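Local coordinates for protein uracil-dna glycosylase (Deinococcus radiodurans, PDB 4UQM) that belongs to the uracil-DNA glycosylase superfamily, nucleic-acid-binding alpha/beta proteins built around a four-stranded parallel sheet, at residues A[43-47]-A[155-160]; A[54-58]-A[145-149]. The protein carries 1 engineered substitution. All blocks are in the same frame, centred on the assembly; numbering follows the deposited sequence. Where two conformers were deposited one is given.

Interaction 1 packs the middle of helix 38-53 against the loop that leads into helix 160-172, and interaction 2 pairs strand 56-57, which follows that first helix, with strand 147-148, which precedes that loop. Their centres lie about 11 Å apart on the same side of the chain's centre, and along the sequence interaction 2 is nested inside the loop that interaction 1 closes. Thr146 of interaction 2 joins them directly: His155 and Trp160 of interaction 1 both hydrogen-bond to its hydroxyl. Together they fasten the N-terminal helix-and-strand unit to the strand-and-loop region beyond strand 138-142, an outer strand of the parallel sheet, their nearest atoms about 6 and 7 Å from the bound nucleic acid.

Interaction 1 (A[43-47]-A[155-160]); sequences LTDFL and HQGKGW
Thr146 OG1 is gripped through hydrogen bonds by His155 ND1 and Trp160 NE1, on the two rings that Leu47 touches from helix 38-53. His155 NE2 is held in turn by Glu50 OE1, about one turn beyond Leu47 on that helix, so both imidazole nitrogens are engaged and the ring's rotation is fixed. The two methyls of Leu47 divide between the rings: CD2 lies 3.5 Å from His155 ND1, and CD1 lies 3.5 Å from Trp160 CZ2. The edge of Phe46 points to the face of His155 in a T-shaped pair, the planes 67° apart, with Phe46 CE2 3.9 Å from His155 CD2. The aliphatic chain of Lys158 is bent at chi2 (-61°), which lays CD over one face of the Phe46 ring; this is one of two modelled conformers. Further back on the helix, Leu43 CD2 stands 3.8 Å from the centre of the Trp160 six-membered ring, over its face, while Leu43 CD1 reaches Lys158 O at 3.4 Å. Gly159, the N-cap of helix 160-172, brings its backbone close here, its CA 5.3 Å from Leu43 CA. With the ring nitrogens already paired to Thr146 and Glu50, the two segments adhere through dispersion and C-H contacts to aromatic faces.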
loop_
_atom_site.group_PDB
_atom_site.type_symbol
_atom_site.label_atom_id
_atom_site.label_comp_id
_atom_site.label_asym_id
_atom_site.label_seq_id
_atom_site.Cartn_x
_atom_site.Cartn_y
_atom_site.Cartn_z
ATOM N N LEU A 43 -10.765 -7.140 -15.701
ATOM C CA LEU A 43 -10.485 -5.940 -14.909
ATOM C C LEU A 43 -9.914 -4.829 -15.803
ATOM O O LEU A 43 -10.379 -3.690 -15.767
ATOM C CB LEU A 43 -9.467 -6.270 -13.831
ATOM C CG LEU A 43 -8.816 -5.096 -13.065
ATOM C CD1 LEU A 43 -9.856 -4.344 -12.257
ATOM C CD2 LEU A 43 -7.681 -5.627 -12.223
ATOM N N THR A 44 -8.944 -5.182 -16.646
ATOM C CA THR A 44 -8.325 -4.184 -17.542
ATOM C C THR A 44 -9.357 -3.546 -18.487
ATOM O O THR A 44 -9.411 -2.318 -18.674
ATOM C CB THR A 44 -7.159 -4.826 -18.295
ATOM O OG1 THR A 44 -6.149 -5.201 -17.354
ATOM C CG2 THR A 44 -6.566 -3.878 -19.309
ATOM N N ASP A 45 -10.243 -4.376 -19.027
ATOM C CA ASP A 45 -11.255 -3.866 -19.966
ATOM C C ASP A 45 -12.204 -2.925 -19.243
ATOM O O ASP A 45 -12.608 -1.896 -19.784
ATOM C CB ASP A 45 -12.069 -4.995 -20.602
ATOM C CG ASP A 45 -11.323 -5.732 -21.678
ATOM O OD1 ASP A 45 -10.296 -5.249 -22.204
ATOM O OD2 ASP A 45 -11.794 -6.819 -21.982
ATOM N N PHE A 46 -12.566 -3.274 -18.012
ATOM C CA PHE A 46 -13.442 -2.389 -17.228
ATOM C C PHE A 46 -12.753 -1.061 -16.941
ATOM O O PHE A 46 -13.358 -0.007 -17.053
ATOM C CB PHE A 46 -13.843 -3.113 -15.923
ATOM C CG PHE A 46 -14.459 -2.210 -14.854
ATOM C CD1 PHE A 46 -15.728 -1.677 -15.019
ATOM C CD2 PHE A 46 -13.706 -1.825 -13.764
ATOM C CE1 PHE A 46 -16.278 -0.825 -13.991
ATOM C CE2 PHE A 46 -14.242 -0.988 -12.744
ATOM C CZ PHE A 46 -15.507 -0.486 -12.923
ATOM N N LEU A 47 -11.493 -1.112 -16.556
ATOM C CA LEU A 47 -10.752 0.112 -16.245
ATOM C C LEU A 47 -10.573 0.993 -17.494
ATOM O O LEU A 47 -10.628 2.184 -17.386
ATOM C CB LEU A 47 -9.370 -0.210 -15.634
ATOM C CG LEU A 47 -9.484 -0.853 -14.260
ATOM C CD1 LEU A 47 -8.098 -1.162 -13.788
ATOM C CD2 LEU A 47 -10.258 0.015 -13.258
ATOM N N HIS A 155 -14.157 1.349 -7.119
ATOM C CA HIS A 155 -13.662 0.208 -7.887
ATOM C C HIS A 155 -13.483 -1.067 -7.090
ATOM O O HIS A 155 -12.819 -1.983 -7.512
ATOM C CB HIS A 155 -12.368 0.551 -8.627
ATOM C CG HIS A 155 -12.578 1.467 -9.779
ATOM N ND1 HIS A 155 -11.533 1.904 -10.574
ATOM C CD2 HIS A 155 -13.693 2.023 -10.297
ATOM C CE1 HIS A 155 -12.014 2.665 -11.539
ATOM N NE2 HIS A 155 -13.321 2.766 -11.389
ATOM N N GLN A 156 -14.087 -1.115 -5.895
ATOM C CA GLN A 156 -14.161 -2.361 -5.139
ATOM C C GLN A 156 -14.929 -3.424 -5.923
ATOM O O GLN A 156 -15.904 -3.127 -6.604
ATOM C CB GLN A 156 -14.752 -2.075 -3.735
ATOM C CG GLN A 156 -14.742 -3.217 -2.740
ATOM C CD GLN A 156 -15.780 -4.240 -3.010
ATOM O OE1 GLN A 156 -16.850 -3.946 -3.553
ATOM N NE2 GLN A 156 -15.484 -5.468 -2.648
ATOM N N GLY A 157 -14.471 -4.663 -5.822
ATOM C CA GLY A 157 -15.241 -5.782 -6.324
ATOM C C GLY A 157 -15.260 -5.940 -7.850
ATOM O O GLY A 157 -16.175 -6.534 -8.405
ATOM N N LYS A 158 -14.215 -5.431 -8.513
ATOM C CA LYS A 158 -14.098 -5.421 -9.980
ATOM C C LYS A 158 -12.912 -6.221 -10.493
ATOM O O LYS A 158 -12.661 -6.223 -11.703
ATOM C CB LYS A 158 -13.924 -3.975 -10.430
ATOM C CG LYS A 158 -15.022 -3.044 -9.952
ATOM C CD LYS A 158 -16.358 -3.495 -10.491
ATOM C CE LYS A 158 -17.468 -2.522 -10.186
ATOM N NZ LYS A 158 -18.756 -3.194 -10.585
ATOM N N GLY A 159 -12.201 -6.916 -9.615
ATOM C CA GLY A 159 -11.074 -7.723 -9.980
ATOM C C GLY A 159 -9.789 -7.389 -9.316
ATOM O O GLY A 159 -8.896 -8.235 -9.257
ATOM N N TRP A 160 -9.649 -6.180 -8.744
ATOM C CA TRP A 160 -8.377 -5.873 -8.116
ATOM C C TRP A 160 -8.054 -6.795 -6.948
ATOM O O TRP A 160 -6.885 -7.073 -6.661
ATOM C CB TRP A 160 -8.329 -4.422 -7.581
ATOM C CG TRP A 160 -8.012 -3.384 -8.599
ATOM C CD1 TRP A 160 -8.799 -2.313 -8.986
ATOM C CD2 TRP A 160 -6.823 -3.303 -9.364
ATOM N NE1 TRP A 160 -8.133 -1.570 -9.946
ATOM C CE2 TRP A 160 -6.926 -2.173 -10.196
ATOM C CE3 TRP A 160 -5.662 -4.084 -9.442
ATOM C CZ2 TRP A 160 -5.913 -1.830 -11.096
ATOM C CZ3 TRP A 160 -4.658 -3.739 -10.337
ATOM C CH2 TRP A 160 -4.794 -2.617 -11.135
#

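Interaction 2 (A[54-58]-A[145-149]); sequences YTIYP and LTVRA
Extended through its first two torsions, with CG opposite the backbone N (chi1 -164°), and then turned at chi3 (-54°), the Arg148 side chain folds over one face of the Tyr54 ring. Its CD sits above the ring centre at 3.6 Å from the Tyr54 centroid, a CH-pi contact, and the guanidinium continues outward over the rim on the hydroxyl side. The two planes are 2° apart, an almost exactly parallel stack in which Arg148 CZ lies 4.1 Å from the Tyr54 centroid; this off-centre cation-pi pairing is joined by a salt bridge from Arg148 NE to Glu50 OE1, so the group is held both by its face and by an N-H. The backbones beneath form a short antiparallel ribbon of strands 56-57 and 147-148, separate from the parallel sheet at the heart of the glycosylase fold. Tyr57 and Val147 make its hydrogen-bonded pair: Tyr57 N donates to Val147 O at 2.9 Å along a nearly straight line, and Val147 N returns a more bent bond to Tyr57 O, also 2.9 Å long. One step on, Ala149 N donates to Thr55 O at 2.9 Å, beyond the non-hydrogen-bonded pair of Ile56 and Arg148. On the face shared by those two residues, Ile56 CD1 packs 3.7 Å from Arg148 CA, and Ile56 CG2 faces Thr146 CB. On the other face Tyr57 touches Pro88 and Val147 touches Asp83, both in the loop following strand 77-81; the Tyr57 ring reaches along the ribbon so that CE2 approaches Ala149 CB at 3.5 Å. A cis peptide bond precedes Pro58, whose CD rests against Leu145 O.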
loop_
_atom_site.group_PDB
_atom_site.type_symbol
_atom_site.label_atom_id
_atom_site.label_comp_id
_atom_site.label_asym_id
_atom_site.label_seq_id
_atom_site.Cartn_x
_atom_site.Cartn_y
_atom_site.Cartn_z
ATOM N N TYR A 54 -14.919 8.510 -17.097
ATOM C CA TYR A 54 -14.708 9.226 -15.811
ATOM C C TYR A 54 -13.284 9.610 -15.625
ATOM O O TYR A 54 -12.447 9.187 -16.384
ATOM C CB TYR A 54 -15.059 8.292 -14.680
ATOM C CG TYR A 54 -16.485 7.844 -14.624
ATOM C CD1 TYR A 54 -17.473 8.748 -14.245
ATOM C CD2 TYR A 54 -16.837 6.520 -14.852
ATOM C CE1 TYR A 54 -18.804 8.334 -14.116
ATOM C CE2 TYR A 54 -18.160 6.100 -14.718
ATOM C CZ TYR A 54 -19.134 6.994 -14.348
ATOM O OH TYR A 54 -20.477 6.578 -14.192
ATOM N N THR A 55 -13.033 10.435 -14.605
ATOM C CA THR A 55 -11.699 10.682 -14.119
ATOM C C THR A 55 -11.372 9.583 -13.120
ATOM O O THR A 55 -12.070 9.458 -12.103
ATOM C CB THR A 55 -11.611 12.071 -13.496
ATOM O OG1 THR A 55 -11.962 13.081 -14.473
ATOM C CG2 THR A 55 -10.180 12.324 -12.953
ATOM N N ILE A 56 -10.313 8.857 -13.405
ATOM C CA ILE A 56 -9.874 7.724 -12.569
ATOM C C ILE A 56 -8.461 8.013 -12.021
ATOM O O ILE A 56 -7.587 8.412 -12.747
ATOM C CB ILE A 56 -9.848 6.375 -13.365
ATOM C CG1 ILE A 56 -11.212 6.112 -14.019
ATOM C CG2 ILE A 56 -9.356 5.204 -12.568
ATOM C CD1 ILE A 56 -12.377 6.069 -13.037
ATOM N N TYR A 57 -8.256 7.720 -10.727
ATOM C CA TYR A 57 -7.005 7.930 -10.059
ATOM C C TYR A 57 -6.442 6.591 -9.567
ATOM O O TYR A 57 -7.178 5.650 -9.315
ATOM C CB TYR A 57 -7.214 8.845 -8.854
ATOM C CG TYR A 57 -7.738 10.219 -9.192
ATOM C CD1 TYR A 57 -7.150 11.032 -10.148
ATOM C CD2 TYR A 57 -8.876 10.704 -8.548
ATOM C CE1 TYR A 57 -7.651 12.302 -10.407
ATOM C CE2 TYR A 57 -9.360 11.971 -8.789
ATOM C CZ TYR A 57 -8.759 12.761 -9.727
ATOM O OH TYR A 57 -9.261 14.023 -9.998
ATOM N N PRO A 58 -5.104 6.494 -9.430
ATOM C CA PRO A 58 -4.125 7.458 -9.907
ATOM C C PRO A 58 -4.024 7.391 -11.440
ATOM O O PRO A 58 -4.655 6.563 -12.067
ATOM C CB PRO A 58 -2.824 6.921 -9.304
ATOM C CG PRO A 58 -3.040 5.423 -9.322
ATOM C CD PRO A 58 -4.494 5.266 -8.943
ATOM N N LEU A 145 -6.567 -0.812 -6.533
ATOM C CA LEU A 145 -5.494 0.067 -7.016
ATOM C C LEU A 145 -5.906 1.213 -7.904
ATOM O O LEU A 145 -5.059 2.017 -8.362
ATOM C CB LEU A 145 -4.413 -0.783 -7.692
ATOM C CG LEU A 145 -3.683 -1.775 -6.753
ATOM C CD1 LEU A 145 -2.585 -2.431 -7.556
ATOM C CD2 LEU A 145 -3.011 -1.078 -5.565
ATOM N N THR A 146 -7.230 1.363 -8.099
ATOM C CA THR A 146 -7.762 2.553 -8.795
ATOM C C THR A 146 -9.067 2.976 -8.110
ATOM O O THR A 146 -9.652 2.210 -7.318
ATOM C CB THR A 146 -8.065 2.231 -10.277
ATOM O OG1 THR A 146 -8.928 1.096 -10.387
ATOM C CG2 THR A 146 -6.787 2.000 -11.091
ATOM N N VAL A 147 -9.514 4.185 -8.406
ATOM C CA VAL A 147 -10.755 4.726 -7.858
ATOM C C VAL A 147 -11.295 5.795 -8.779
ATOM O O VAL A 147 -10.550 6.490 -9.460
ATOM C CB VAL A 147 -10.493 5.301 -6.456
ATOM C CG1 VAL A 147 -9.524 6.483 -6.484
ATOM C CG2 VAL A 147 -11.791 5.678 -5.756
ATOM N N ARG A 148 -12.606 5.882 -8.872
ATOM C CA ARG A 148 -13.254 6.992 -9.584
ATOM C C ARG A 148 -13.207 8.256 -8.729
ATOM O O ARG A 148 -13.400 8.207 -7.488
ATOM C CB ARG A 148 -14.706 6.602 -9.902
ATOM C CG ARG A 148 -15.404 7.428 -10.937
ATOM C CD ARG A 148 -16.830 6.918 -11.094
ATOM N NE ARG A 148 -17.028 5.469 -11.388
ATOM C CZ ARG A 148 -18.174 4.814 -11.285
ATOM N NH1 ARG A 148 -19.288 5.416 -10.914
ATOM N NH2 ARG A 148 -18.247 3.553 -11.569
ATOM N N ALA A 149 -12.933 9.391 -9.364
ATOM C CA ALA A 149 -12.904 10.654 -8.665
ATOM C C ALA A 149 -14.086 10.873 -7.769
ATOM O O ALA A 149 -15.213 10.596 -8.147
ATOM C CB ALA A 149 -12.780 11.805 -9.664
#